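Local coordinates for C alpha-dehydrogenase (Sphingobium sp. SYK-6, PDB 4YAC), which works as an NAD(H)-dependent short-chain dehydrogenase/reductase in the breakdown of lignin beta-aryl ethers, probably oxidising the alcohol at the alpha carbon, at residues 23-28 against 234-239; 83-88 against 128-133; 110-115 against 157-162; 167-172 against 246-251. All blocks are in the same frame, centred on the assembly; numbering follows the deposited sequence.

Contact 1 (23-28 against 234-239); sequences AKVLAE and LGRVVL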
loop_
_atom_site.group_PDB
_atom_site.type_symbol
_atom_site.label_atom_id
_atom_site.label_comp_id
_atom_site.label_asym_id
_atom_site.label_seq_id
_atom_site.Cartn_x
_atom_site.Cartn_y
_atom_site.Cartn_z
ATOM N N ALA A 23 -15.327 13.599 14.944
ATOM C CA ALA A 23 -16.202 14.761 14.806
ATOM C C ALA A 23 -16.598 15.346 16.161
ATOM O O ALA A 23 -16.574 16.567 16.353
ATOM C CB ALA A 23 -17.447 14.387 14.011
ATOM N N LYS A 24 -16.964 14.478 17.101
ATOM C CA LYS A 24 -17.394 14.922 18.425
ATOM C C LYS A 24 -16.300 15.710 19.129
ATOM O O LYS A 24 -16.544 16.795 19.667
ATOM C CB LYS A 24 -17.795 13.730 19.291
ATOM C CG LYS A 24 -19.133 13.113 18.943
ATOM C CD LYS A 24 -19.466 11.974 19.904
ATOM C CE LYS A 24 -20.786 11.303 19.559
ATOM N NZ LYS A 24 -21.090 10.162 20.469
ATOM N N VAL A 25 -15.096 15.152 19.134
ATOM C CA VAL A 25 -13.963 15.774 19.810
ATOM C C VAL A 25 -13.589 17.094 19.149
ATOM O O VAL A 25 -13.281 18.069 19.833
ATOM C CB VAL A 25 -12.735 14.834 19.824
ATOM C CG1 VAL A 25 -11.494 15.548 20.354
ATOM C CG2 VAL A 25 -13.027 13.598 20.666
ATOM N N LEU A 26 -13.619 17.134 17.820
ATOM C CA LEU A 26 -13.250 18.352 17.108
ATOM C C LEU A 26 -14.300 19.449 17.306
ATOM O O LEU A 26 -13.958 20.620 17.483
ATOM C CB LEU A 26 -13.050 18.057 15.616
ATOM C CG LEU A 26 -11.879 17.118 15.299
ATOM C CD1 LEU A 26 -11.902 16.700 13.834
ATOM C CD2 LEU A 26 -10.547 17.763 15.647
ATOM N N ALA A 27 -15.574 19.068 17.300
ATOM C CA ALA A 27 -16.667 20.031 17.438
ATOM C C ALA A 27 -16.819 20.538 18.869
ATOM O O ALA A 27 -17.104 21.720 19.097
ATOM C CB ALA A 27 -17.973 19.405 16.971
ATOM N N GLU A 28 -16.631 19.647 19.835
ATOM C CA GLU A 28 -16.907 19.966 21.232
ATOM C C GLU A 28 -15.686 20.538 21.939
ATOM O O GLU A 28 -15.702 21.688 22.374
ATOM C CB GLU A 28 -17.407 18.723 21.965
ATOM C CG GLU A 28 -18.752 18.230 21.459
ATOM C CD GLU A 28 -19.280 17.048 22.246
ATOM O OE1 GLU A 28 -19.601 17.224 23.441
ATOM O OE2 GLU A 28 -19.373 15.941 21.670
ATOM N N LEU A 234 -10.095 7.743 21.021
ATOM C CA LEU A 234 -9.247 7.771 19.834
ATOM C C LEU A 234 -9.332 9.133 19.160
ATOM O O LEU A 234 -8.383 9.578 18.515
ATOM C CB LEU A 234 -9.649 6.674 18.838
ATOM C CG LEU A 234 -8.632 5.615 18.377
ATOM C CD1 LEU A 234 -8.934 5.220 16.941
ATOM C CD2 LEU A 234 -7.171 6.036 18.492
ATOM N N GLY A 235 -10.475 9.794 19.312
ATOM C CA GLY A 235 -10.647 11.135 18.785
ATOM C C GLY A 235 -9.693 12.111 19.450
ATOM O O GLY A 235 -9.174 13.022 18.808
ATOM N N ARG A 236 -9.453 11.916 20.741
ATOM C CA ARG A 236 -8.545 12.785 21.476
ATOM C C ARG A 236 -7.091 12.525 21.094
ATOM O O ARG A 236 -6.278 13.447 21.085
ATOM C CB ARG A 236 -8.749 12.607 22.982
ATOM C CG ARG A 236 -10.063 13.191 23.448
ATOM C CD ARG A 236 -10.371 12.872 24.893
ATOM N NE ARG A 236 -11.555 13.610 25.330
ATOM C CZ ARG A 236 -12.543 13.114 26.070
ATOM N NH1 ARG A 236 -12.523 11.856 26.489
ATOM N NH2 ARG A 236 -13.565 13.895 26.395
ATOM N N VAL A 237 -6.768 11.275 20.779
ATOM C CA VAL A 237 -5.443 10.939 20.270
ATOM C C VAL A 237 -5.203 11.700 18.973
ATOM O O VAL A 237 -4.120 12.237 18.743
ATOM C CB VAL A 237 -5.287 9.417 20.025
ATOM C CG1 VAL A 237 -3.962 9.104 19.324
ATOM C CG2 VAL A 237 -5.388 8.656 21.333
ATOM N N VAL A 238 -6.230 11.741 18.132
ATOM C CA VAL A 238 -6.148 12.437 16.856
ATOM C C VAL A 238 -5.960 13.925 17.080
ATOM O O VAL A 238 -5.092 14.547 16.470
ATOM C CB VAL A 238 -7.408 12.198 16.004
ATOM C CG1 VAL A 238 -7.518 13.228 14.879
ATOM C CG2 VAL A 238 -7.387 10.799 15.437
ATOM N N LEU A 239 -6.789 14.488 17.952
ATOM C CA LEU A 239 -6.732 15.914 18.243
ATOM C C LEU A 239 -5.321 16.307 18.643
ATOM O O LEU A 239 -4.776 17.301 18.170
ATOM C CB LEU A 239 -7.715 16.278 19.356
ATOM C CG LEU A 239 -7.669 17.734 19.827
ATOM C CD1 LEU A 239 -7.943 18.689 18.674
ATOM C CD2 LEU A 239 -8.662 17.950 20.951
#
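Val-25 lays both its methyls over the turn of helix 231-243 that starts at Gly-235. With CG1 anti to the backbone N (chi1 172°), the branches divide the work. CG2 sits on the glycine backbone, 3.8 Å from Gly-235 C, while CG1 meets Leu-239 CD2 at the same 3.8 Å one turn further on. Arg-236 closes the outer side with its CG, 4.1 Å from Val-25 CG2, before its extended chain runs on to a salt bridge with Glu-29. Gly-235 has to be small here: a CB on it would collide with Val-25 CG2. Behind the valine, the side chains of Leu-26 and Leu-239 run antiparallel, one alongside the other, and Leu-26 CD2 comes to 4.1 Å from Leu-239 CD1. An alanine in place of Val-25 would probably leave Leu-239 CD2 without the CG1 methyl it packs on and open a gap over Gly-235. The axes of the two segments approach to 8.6 Å, at 57°. This is two helices crossing on one face of a Rossmann-fold sheet: helix 17-28, the first of the fold, rests on strand 33-38 through Leu-26, and helix 231-243 on strand 180-185 through Val-238. The surface between them is hydrocarbon against hydrocarbon and bare backbone, a join that rests on fit of shape and exclusion of water, not on directed bonds.

Contact 2 (83-88 against 128-133); sequences GPVDLL and PRMIER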
loop_
_atom_site.group_PDB
_atom_site.type_symbol
_atom_site.label_atom_id
_atom_site.label_comp_id
_atom_site.label_asym_id
_atom_site.label_seq_id
_atom_site.Cartn_x
_atom_site.Cartn_y
_atom_site.Cartn_z
ATOM N N GLY A 83 -16.702 27.885 5.697
ATOM C CA GLY A 83 -15.535 28.515 5.104
ATOM C C GLY A 83 -14.584 27.452 4.597
ATOM O O GLY A 83 -14.914 26.266 4.643
ATOM N N PRO A 84 -13.396 27.857 4.113
ATOM C CA PRO A 84 -12.467 26.872 3.540
ATOM C C PRO A 84 -12.057 25.804 4.545
ATOM O O PRO A 84 -11.893 26.104 5.726
ATOM C CB PRO A 84 -11.259 27.721 3.125
ATOM C CG PRO A 84 -11.764 29.129 3.062
ATOM C CD PRO A 84 -12.832 29.217 4.103
ATOM N N VAL A 85 -11.896 24.570 4.076
ATOM C CA VAL A 85 -11.514 23.471 4.951
ATOM C C VAL A 85 -10.085 23.649 5.441
ATOM O O VAL A 85 -9.160 23.831 4.644
ATOM C CB VAL A 85 -11.643 22.112 4.235
ATOM C CG1 VAL A 85 -11.197 20.976 5.153
ATOM C CG2 VAL A 85 -13.074 21.893 3.780
ATOM N N ASP A 86 -9.912 23.593 6.758
ATOM C CA ASP A 86 -8.592 23.683 7.369
ATOM C C ASP A 86 -8.043 22.289 7.670
ATOM O O ASP A 86 -6.849 22.042 7.520
ATOM C CB ASP A 86 -8.645 24.504 8.654
ATOM C CG ASP A 86 -8.995 25.959 8.403
ATOM O OD1 ASP A 86 -8.158 26.677 7.815
ATOM O OD2 ASP A 86 -10.101 26.384 8.806
ATOM N N LEU A 87 -8.928 21.400 8.109
ATOM C CA LEU A 87 -8.561 20.042 8.492
ATOM C C LEU A 87 -9.430 19.047 7.744
ATOM O O LEU A 87 -10.652 19.082 7.855
ATOM C CB LEU A 87 -8.713 19.849 10.005
ATOM C CG LEU A 87 -8.587 18.426 10.569
ATOM C CD1 LEU A 87 -7.215 17.844 10.281
ATOM C CD2 LEU A 87 -8.853 18.443 12.066
ATOM N N LEU A 88 -8.795 18.173 6.971
ATOM C CA LEU A 88 -9.499 17.101 6.277
ATOM C C LEU A 88 -9.207 15.773 6.963
ATOM O O LEU A 88 -8.046 15.385 7.099
ATOM C CB LEU A 88 -9.083 17.040 4.807
ATOM C CG LEU A 88 -9.607 15.831 4.023
ATOM C CD1 LEU A 88 -11.119 15.888 3.896
ATOM C CD2 LEU A 88 -8.949 15.748 2.653
ATOM N N PRO A 128 -5.615 20.804 -3.130
ATOM C CA PRO A 128 -5.308 21.915 -4.044
ATOM C C PRO A 128 -5.951 23.247 -3.641
ATOM O O PRO A 128 -5.406 24.308 -3.953
ATOM C CB PRO A 128 -5.864 21.427 -5.384
ATOM C CG PRO A 128 -5.802 19.940 -5.286
ATOM C CD PRO A 128 -6.144 19.635 -3.857
ATOM N N ARG A 129 -7.092 23.195 -2.961
ATOM C CA ARG A 129 -7.734 24.407 -2.464
ATOM C C ARG A 129 -6.931 24.991 -1.306
ATOM O O ARG A 129 -6.786 26.209 -1.192
ATOM C CB ARG A 129 -9.168 24.118 -2.022
ATOM C CG ARG A 129 -10.031 23.470 -3.091
ATOM C CD ARG A 129 -11.469 23.337 -2.619
ATOM N NE ARG A 129 -12.298 22.581 -3.554
ATOM C CZ ARG A 129 -13.608 22.753 -3.712
ATOM N NH1 ARG A 129 -14.261 23.673 -3.009
ATOM N NH2 ARG A 129 -14.270 22.010 -4.587
ATOM N N MET A 130 -6.408 24.117 -0.450
ATOM C CA MET A 130 -5.558 24.548 0.653
ATOM C C MET A 130 -4.335 25.297 0.138
ATOM O O MET A 130 -4.000 26.370 0.634
ATOM C CB MET A 130 -5.105 23.354 1.488
ATOM C CG MET A 130 -6.163 22.776 2.402
ATOM S SD MET A 130 -5.576 21.256 3.169
ATOM C CE MET A 130 -6.878 20.935 4.353
ATOM N N ILE A 131 -3.668 24.712 -0.853
ATOM C CA ILE A 131 -2.461 25.299 -1.425
ATOM C C ILE A 131 -2.779 26.658 -2.041
ATOM O O ILE A 131 -2.066 27.639 -1.813
ATOM C CB ILE A 131 -1.833 24.351 -2.484
ATOM C CG1 ILE A 131 -1.233 23.133 -1.782
ATOM C CG2 ILE A 131 -0.755 25.061 -3.298
ATOM C CD1 ILE A 131 -0.842 22.013 -2.707
ATOM N N GLU A 132 -3.865 26.709 -2.802
ATOM C CA GLU A 132 -4.281 27.927 -3.490
ATOM C C GLU A 132 -4.571 29.061 -2.503
ATOM O O GLU A 132 -4.288 30.232 -2.783
ATOM C CB GLU A 132 -5.510 27.630 -4.354
ATOM C CG GLU A 132 -6.267 28.849 -4.862
ATOM C CD GLU A 132 -7.463 28.469 -5.715
ATOM O OE1 GLU A 132 -7.761 27.259 -5.819
ATOM O OE2 GLU A 132 -8.105 29.377 -6.284
ATOM N N ARG A 133 -5.124 28.706 -1.347
ATOM C CA ARG A 133 -5.500 29.688 -0.335
ATOM C C ARG A 133 -4.274 30.226 0.404
ATOM O O ARG A 133 -4.236 31.393 0.800
ATOM C CB ARG A 133 -6.489 29.060 0.647
ATOM C CG ARG A 133 -6.893 29.942 1.815
ATOM C CD ARG A 133 -7.761 29.158 2.776
ATOM N NE ARG A 133 -8.083 29.913 3.981
ATOM C CZ ARG A 133 -8.367 29.362 5.156
ATOM N NH1 ARG A 133 -8.363 28.043 5.297
ATOM N NH2 ARG A 133 -8.650 30.133 6.197
HETATM O O HOH W 1 -7.624 25.933 3.776
HETATM O O HOH W 2 -8.413 29.198 8.660
#
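Two donors grip OD1 of Asp-86: Arg-133 NH1 at 2.9 Å, in a salt bridge, and a water that also accepts from Arg-133 NH2. The pair ties the chain around the start of the strand at 87-90, in the Rossmann-fold sheet, to the last turn of helix 105-133. NH1 reaches OD1 from above the carboxylate plane, 43° out of it, and the N-H...O angle is 154°. Carboxylate and guanidinium planes stand 52° apart, so this is a one-oxygen bridge with that same water closing the ring through NH2. The other oxygen, OD2, accepts from the backbone N of Val-8 at the start of the neighbouring strand, which fixes the carboxylate's rotation. Arg-133 gets there by an extended chain, its CG anti to the backbone N. Pro-84 crosses it at about a right angle and lies over one face of the guanidinium, with Pro-84 CB 3.6 Å from Arg-133 NH1. At the edge of the same group, a different water accepts from NH1 and donates to Val-85 O at 2.7 Å. Arg-133 lies at the exposed side of the contact; further in, a methyl takes over from the charges, lying against backbone as well as hydrocarbon. Met-130, extended beyond CG, carries it across to Val-85 and Asp-86: Met-130 CE lies 4.4 Å from Val-85 CG1, and its nearest neighbour is the carbonyl Asp-86 O, at 3.4 Å.

Contact 3 (110-115 against 157-162); sequences WQMDVN and YCTTKY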
loop_
_atom_site.group_PDB
_atom_site.type_symbol
_atom_site.label_atom_id
_atom_site.label_comp_id
_atom_site.label_asym_id
_atom_site.label_seq_id
_atom_site.Cartn_x
_atom_site.Cartn_y
_atom_site.Cartn_z
ATOM N N TRP A 110 -15.546 -2.702 -4.431
ATOM C CA TRP A 110 -16.227 -1.970 -3.363
ATOM C C TRP A 110 -15.230 -1.443 -2.330
ATOM O O TRP A 110 -15.216 -0.253 -2.028
ATOM C CB TRP A 110 -17.273 -2.862 -2.692
ATOM C CG TRP A 110 -17.850 -2.292 -1.438
ATOM C CD1 TRP A 110 -18.320 -1.020 -1.247
ATOM C CD2 TRP A 110 -18.037 -2.977 -0.200
ATOM N NE1 TRP A 110 -18.779 -0.874 0.038
ATOM C CE2 TRP A 110 -18.618 -2.065 0.702
ATOM C CE3 TRP A 110 -17.768 -4.278 0.241
ATOM C CZ2 TRP A 110 -18.931 -2.408 2.009
ATOM C CZ3 TRP A 110 -18.080 -4.613 1.542
ATOM C CH2 TRP A 110 -18.659 -3.684 2.409
ATOM N N GLN A 111 -14.380 -2.319 -1.806
ATOM C CA GLN A 111 -13.445 -1.917 -0.758
ATOM C C GLN A 111 -12.350 -1.002 -1.306
ATOM O O GLN A 111 -11.945 -0.050 -0.638
ATOM C CB GLN A 111 -12.837 -3.148 -0.086
ATOM C CG GLN A 111 -13.861 -3.958 0.698
ATOM C CD GLN A 111 -13.250 -5.121 1.451
ATOM O OE1 GLN A 111 -12.510 -4.931 2.417
ATOM N NE2 GLN A 111 -13.558 -6.335 1.012
ATOM N N MET A 112 -11.883 -1.274 -2.522
ATOM C CA MET A 112 -10.907 -0.403 -3.172
ATOM C C MET A 112 -11.486 0.995 -3.378
ATOM O O MET A 112 -10.819 1.998 -3.119
ATOM C CB MET A 112 -10.470 -0.983 -4.518
ATOM C CG MET A 112 -9.472 -2.118 -4.403
ATOM S SD MET A 112 -7.808 -1.549 -3.981
ATOM C CE MET A 112 -7.264 -2.915 -2.982
ATOM N N ASP A 113 -12.733 1.067 -3.828
ATOM C CA ASP A 113 -13.327 2.358 -4.169
ATOM C C ASP A 113 -13.495 3.234 -2.922
ATOM O O ASP A 113 -13.134 4.409 -2.934
ATOM C CB ASP A 113 -14.676 2.161 -4.879
ATOM C CG ASP A 113 -15.024 3.302 -5.828
ATOM O OD1 ASP A 113 -14.152 4.148 -6.119
ATOM O OD2 ASP A 113 -16.177 3.333 -6.307
ATOM N N VAL A 114 -14.029 2.674 -1.842
ATOM C CA VAL A 114 -14.235 3.474 -0.629
ATOM C C VAL A 114 -12.924 3.741 0.100
ATOM O O VAL A 114 -12.634 4.878 0.461
ATOM C CB VAL A 114 -15.206 2.791 0.356
ATOM C CG1 VAL A 114 -15.392 3.647 1.613
ATOM C CG2 VAL A 114 -16.543 2.541 -0.305
ATOM N N ASN A 115 -12.135 2.696 0.319
ATOM C CA ASN A 115 -10.964 2.816 1.181
ATOM C C ASN A 115 -9.788 3.527 0.523
ATOM O O ASN A 115 -8.993 4.167 1.212
ATOM C CB ASN A 115 -10.515 1.434 1.659
ATOM C CG ASN A 115 -11.519 0.783 2.591
ATOM O OD1 ASN A 115 -12.591 1.335 2.864
ATOM N ND2 ASN A 115 -11.177 -0.403 3.083
ATOM N N TYR A 157 -8.774 -5.898 2.437
ATOM C CA TYR A 157 -8.669 -4.816 3.411
ATOM C C TYR A 157 -7.224 -4.345 3.584
ATOM O O TYR A 157 -6.944 -3.147 3.553
ATOM C CB TYR A 157 -9.245 -5.278 4.754
ATOM C CG TYR A 157 -9.275 -4.220 5.831
ATOM C CD1 TYR A 157 -10.201 -3.189 5.794
ATOM C CD2 TYR A 157 -8.392 -4.270 6.898
ATOM C CE1 TYR A 157 -10.237 -2.225 6.784
ATOM C CE2 TYR A 157 -8.420 -3.313 7.894
ATOM C CZ TYR A 157 -9.343 -2.294 7.833
ATOM O OH TYR A 157 -9.372 -1.340 8.826
ATOM N N CYS A 158 -6.313 -5.298 3.750
ATOM C CA CYS A 158 -4.896 -5.009 3.935
ATOM C C CYS A 158 -4.324 -4.273 2.731
ATOM O O CYS A 158 -3.579 -3.301 2.883
ATOM C CB CYS A 158 -4.133 -6.315 4.182
ATOM S SG CYS A 158 -2.334 -6.173 4.255
ATOM N N THR A 159 -4.685 -4.727 1.535
ATOM C CA THR A 159 -4.226 -4.081 0.313
ATOM C C THR A 159 -4.635 -2.604 0.313
ATOM O O THR A 159 -3.816 -1.740 0.009
ATOM C CB THR A 159 -4.776 -4.777 -0.944
ATOM O OG1 THR A 159 -4.339 -6.142 -0.955
ATOM C CG2 THR A 159 -4.260 -4.098 -2.200
ATOM N N THR A 160 -5.882 -2.315 0.681
ATOM C CA THR A 160 -6.363 -0.928 0.663
ATOM C C THR A 160 -5.669 -0.061 1.705
ATOM O O THR A 160 -5.449 1.125 1.476
ATOM C CB THR A 160 -7.899 -0.811 0.893
ATOM O OG1 THR A 160 -8.245 -1.168 2.239
ATOM C CG2 THR A 160 -8.675 -1.669 -0.097
ATOM N N LYS A 161 -5.317 -0.637 2.847
ATOM C CA LYS A 161 -4.741 0.159 3.921
ATOM C C LYS A 161 -3.254 0.401 3.678
ATOM O O LYS A 161 -2.731 1.466 4.013
ATOM C CB LYS A 161 -4.995 -0.518 5.273
ATOM C CG LYS A 161 -6.482 -0.572 5.648
ATOM C CD LYS A 161 -7.105 0.821 5.751
ATOM C CE LYS A 161 -8.591 0.773 6.071
ATOM N NZ LYS A 161 -9.172 2.148 6.132
ATOM N N TYR A 162 -2.572 -0.560 3.066
ATOM C CA TYR A 162 -1.213 -0.317 2.608
ATOM C C TYR A 162 -1.219 0.835 1.607
ATOM O O TYR A 162 -0.370 1.725 1.661
ATOM C CB TYR A 162 -0.617 -1.575 1.969
ATOM C CG TYR A 162 0.240 -2.393 2.906
ATOM C CD1 TYR A 162 -0.337 -3.214 3.864
ATOM C CD2 TYR A 162 1.626 -2.362 2.821
ATOM C CE1 TYR A 162 0.438 -3.968 4.717
ATOM C CE2 TYR A 162 2.408 -3.111 3.670
ATOM C CZ TYR A 162 1.810 -3.911 4.615
ATOM O OH TYR A 162 2.592 -4.660 5.459
HETATM O O HOH W 3 -9.029 4.026 4.013
#
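Tyr-157 begins the YxxxK signature of the short-chain dehydrogenases, which Lys-161 completes, and its backbone N and CB face the carboxamide of Gln-111, whose OE1 lies near the plane of the tyrosine ring. Helix 155-174 here runs beside helix 105-133 in the Rossmann fold, the segment axes 9.5 Å apart and inclined by 25°. Two residues on, Thr-159 offers CG2 to Met-112, whose bent side chain brings CE to a tight 3.3 Å; the hydroxyl turns instead to Gly-155 O. Thr-160 is the hub. Its CG2 shares the same methyl, 3.4 Å from Met-112 CE, while OG1 stands between the backbone N and the carbonyl carbon (chi1 69°). There OG1 donates back to Tyr-157 O at 2.7 Å, and accepts from Asn-115 ND2 at 3.1 Å along a nearly straight bond of 165° in the amide plane. Tyr-157 O also accepts the helical bond from Lys-161 N. The asparagine's other end, OD1, is taken by Val-94 N, so the amide is held at both tips. Asn-115 lies in a wider pi-type turn, next to Val-114, which touches the bound NADH. Lys-161 comes last: consistent with the proton relay proposed for relatives, a water accepts from Lys-161 NZ and donates to Asn-115 O, each link 2.8 Å long.

Contact 4 (167-172 against 246-251); sequences LAESLR and RFWVLP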
loop_
_atom_site.group_PDB
_atom_site.type_symbol
_atom_site.label_atom_id
_atom_site.label_comp_id
_atom_site.label_asym_id
_atom_site.label_seq_id
_atom_site.Cartn_x
_atom_site.Cartn_y
_atom_site.Cartn_z
ATOM N N LEU A 167 0.069 6.647 0.281
ATOM C CA LEU A 167 -0.406 7.984 -0.051
ATOM C C LEU A 167 -0.063 8.959 1.068
ATOM O O LEU A 167 0.377 10.081 0.812
ATOM C CB LEU A 167 -1.916 7.984 -0.300
ATOM C CG LEU A 167 -2.552 9.363 -0.514
ATOM C CD1 LEU A 167 -1.915 10.098 -1.683
ATOM C CD2 LEU A 167 -4.047 9.220 -0.733
ATOM N N ALA A 168 -0.261 8.526 2.308
ATOM C CA ALA A 168 0.034 9.372 3.461
ATOM C C ALA A 168 1.520 9.719 3.531
ATOM O O ALA A 168 1.883 10.882 3.735
ATOM C CB ALA A 168 -0.409 8.694 4.749
ATOM N N GLU A 169 2.382 8.718 3.366
ATOM C CA GLU A 169 3.820 8.957 3.418
ATOM C C GLU A 169 4.258 9.843 2.252
ATOM O O GLU A 169 5.238 10.584 2.359
ATOM C CB GLU A 169 4.590 7.634 3.405
ATOM C CG GLU A 169 4.341 6.780 4.635
ATOM C CD GLU A 169 5.367 5.675 4.796
ATOM O OE1 GLU A 169 6.571 5.992 4.909
ATOM O OE2 GLU A 169 4.968 4.488 4.807
ATOM N N SER A 170 3.518 9.777 1.147
ATOM C CA SER A 170 3.791 10.620 -0.017
ATOM C C SER A 170 3.405 12.073 0.251
ATOM O O SER A 170 4.156 12.995 -0.068
ATOM C CB SER A 170 3.050 10.093 -1.245
ATOM O OG SER A 170 3.588 8.849 -1.656
ATOM N N LEU A 171 2.230 12.271 0.835
ATOM C CA LEU A 171 1.799 13.604 1.250
ATOM C C LEU A 171 2.804 14.204 2.226
ATOM O O LEU A 171 3.100 15.399 2.182
ATOM C CB LEU A 171 0.415 13.539 1.902
ATOM C CG LEU A 171 -0.848 14.014 1.166
ATOM C CD1 LEU A 171 -0.669 14.239 -0.324
ATOM C CD2 LEU A 171 -1.962 13.015 1.405
ATOM N N ARG A 172 3.327 13.359 3.104
ATOM C CA ARG A 172 4.266 13.795 4.132
ATOM C C ARG A 172 5.500 14.468 3.530
ATOM O O ARG A 172 6.075 15.379 4.132
ATOM C CB ARG A 172 4.688 12.602 4.988
ATOM C CG ARG A 172 5.457 12.978 6.238
ATOM C CD ARG A 172 6.039 11.757 6.921
ATOM N NE ARG A 172 6.685 12.103 8.185
ATOM C CZ ARG A 172 7.451 11.275 8.890
ATOM N NH1 ARG A 172 7.677 10.042 8.458
ATOM N NH2 ARG A 172 7.995 11.684 10.028
ATOM N N ARG A 246 1.900 15.581 14.367
ATOM C CA ARG A 246 2.554 14.277 14.394
ATOM C C ARG A 246 2.093 13.416 13.230
ATOM O O ARG A 246 0.896 13.324 12.955
ATOM C CB ARG A 246 2.263 13.557 15.707
ATOM C CG ARG A 246 2.638 14.354 16.930
ATOM C CD ARG A 246 2.941 13.444 18.097
ATOM N NE ARG A 246 3.221 14.213 19.307
ATOM C CZ ARG A 246 2.334 14.464 20.265
ATOM N NH1 ARG A 246 1.099 14.000 20.182
ATOM N NH2 ARG A 246 2.688 15.178 21.324
ATOM N N PHE A 247 3.038 12.773 12.556
ATOM C CA PHE A 247 2.695 11.948 11.408
ATOM C C PHE A 247 2.269 10.542 11.807
ATOM O O PHE A 247 1.168 10.109 11.473
ATOM C CB PHE A 247 3.857 11.845 10.433
ATOM C CG PHE A 247 3.550 10.973 9.256
ATOM C CD1 PHE A 247 2.703 11.422 8.257
ATOM C CD2 PHE A 247 4.070 9.693 9.164
ATOM C CE1 PHE A 247 2.396 10.623 7.176
ATOM C CE2 PHE A 247 3.768 8.888 8.082
ATOM C CZ PHE A 247 2.930 9.353 7.088
ATOM N N TRP A 248 3.155 9.822 12.492
ATOM C CA TRP A 248 2.862 8.457 12.922
ATOM C C TRP A 248 1.980 8.442 14.164
ATOM O O TRP A 248 2.465 8.647 15.275
ATOM C CB TRP A 248 4.151 7.682 13.212
ATOM C CG TRP A 248 4.999 7.409 12.011
ATOM C CD1 TRP A 248 6.262 7.871 11.780
ATOM C CD2 TRP A 248 4.651 6.607 10.876
ATOM N NE1 TRP A 248 6.722 7.405 10.573
ATOM C CE2 TRP A 248 5.751 6.628 9.996
ATOM C CE3 TRP A 248 3.518 5.871 10.517
ATOM C CZ2 TRP A 248 5.753 5.944 8.783
ATOM C CZ3 TRP A 248 3.520 5.192 9.311
ATOM C CH2 TRP A 248 4.630 5.235 8.459
ATOM N N VAL A 249 0.688 8.201 13.973
ATOM C CA VAL A 249 -0.237 8.081 15.093
ATOM C C VAL A 249 -0.567 6.604 15.282
ATOM O O VAL A 249 -1.557 6.092 14.756
ATOM C CB VAL A 249 -1.520 8.910 14.878
ATOM C CG1 VAL A 249 -2.305 9.014 16.180
ATOM C CG2 VAL A 249 -1.171 10.306 14.369
ATOM N N LEU A 250 0.298 5.938 16.041
ATOM C CA LEU A 250 0.226 4.503 16.286
ATOM C C LEU A 250 0.234 4.260 17.793
ATOM O O LEU A 250 1.254 3.869 18.355
ATOM C CB LEU A 250 1.411 3.784 15.628
ATOM C CG LEU A 250 1.850 4.248 14.237
ATOM C CD1 LEU A 250 3.258 3.763 13.945
ATOM C CD2 LEU A 250 0.892 3.756 13.182
ATOM N N PRO A 251 -0.902 4.497 18.461
ATOM C CA PRO A 251 -0.865 4.531 19.927
ATOM C C PRO A 251 -0.884 3.148 20.594
ATOM O O PRO A 251 -1.626 2.937 21.553
ATOM C CB PRO A 251 -2.118 5.340 20.272
ATOM C CG PRO A 251 -3.069 5.045 19.176
ATOM C CD PRO A 251 -2.240 4.817 17.934
#
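From CB outward, Arg-172 lies across Phe-247, joining helix 155-174 to the last strand, 248-249, of the parallel Rossmann-fold sheet. CG is anti to the backbone N (chi1 -169°), and the chain stays extended as far as NE. CB touches the ring's rim, 3.7 Å from Phe-247 CE1, and CG is 3.8 Å from Phe-247 CD1. CD then stands over the centre of the ring, 3.5 Å from the Phe-247 centroid and 10° off the ring normal, a clear CH-pi contact. NE follows at 3.5 Å from Phe-247 CG, and CZ passes over CD2, the guanidinium plane within 3° of the ring's. At the tip, NH1 comes 3.5 Å from Trp-248 NE1; both nitrogens serve Glu-265 OE1 of the second subunit, Arg-172 by a salt bridge and Trp-248 by a hydrogen bond, so that two donors from this contact hold one carboxylate oxygen across the dimer. The phenylalanine ring is held at its rim as well: Ala-168 O lies near its plane, Glu-169 CG meets CZ, and on the strand side CE2 sits over the face of the Trp-248 ring. An alanine in place of Phe-247 would probably leave CD and NE of the arginine without their platform, the guanidinium then held mainly by Glu-265 of the second subunit, and strip the Trp-248 face of its neighbour. Glu-169, salt-bridged to Arg-165 through OE2, brings that same oxygen to the tryptophan's edge, 3.7 Å from Trp-248 CH2.

How the contacts relate
All four contacts are largely buried, but contact 1 is held by apolar packing, with no polar bond between its segments, and joins two helices on one face of the sheet. Contacts 2, 3 and 4 use helices 105-133 and 155-174 on the other face. Contacts 2 and 3 share helix 105-133: its far end carries a salt bridge with bridging waters, at an exposed side, its middle a polar network beside the NADH site. Contacts 3 and 4 share helix 155-174, in the latter meeting aromatic rings and charges that continue into the second subunit. Contact 1 touches contact 2 (Leu-26 CD1 to Leu-87 CD2, 3.9 Å) and contact 4 (Val-237 CG1 to Val-249 CG1, 3.6 Å).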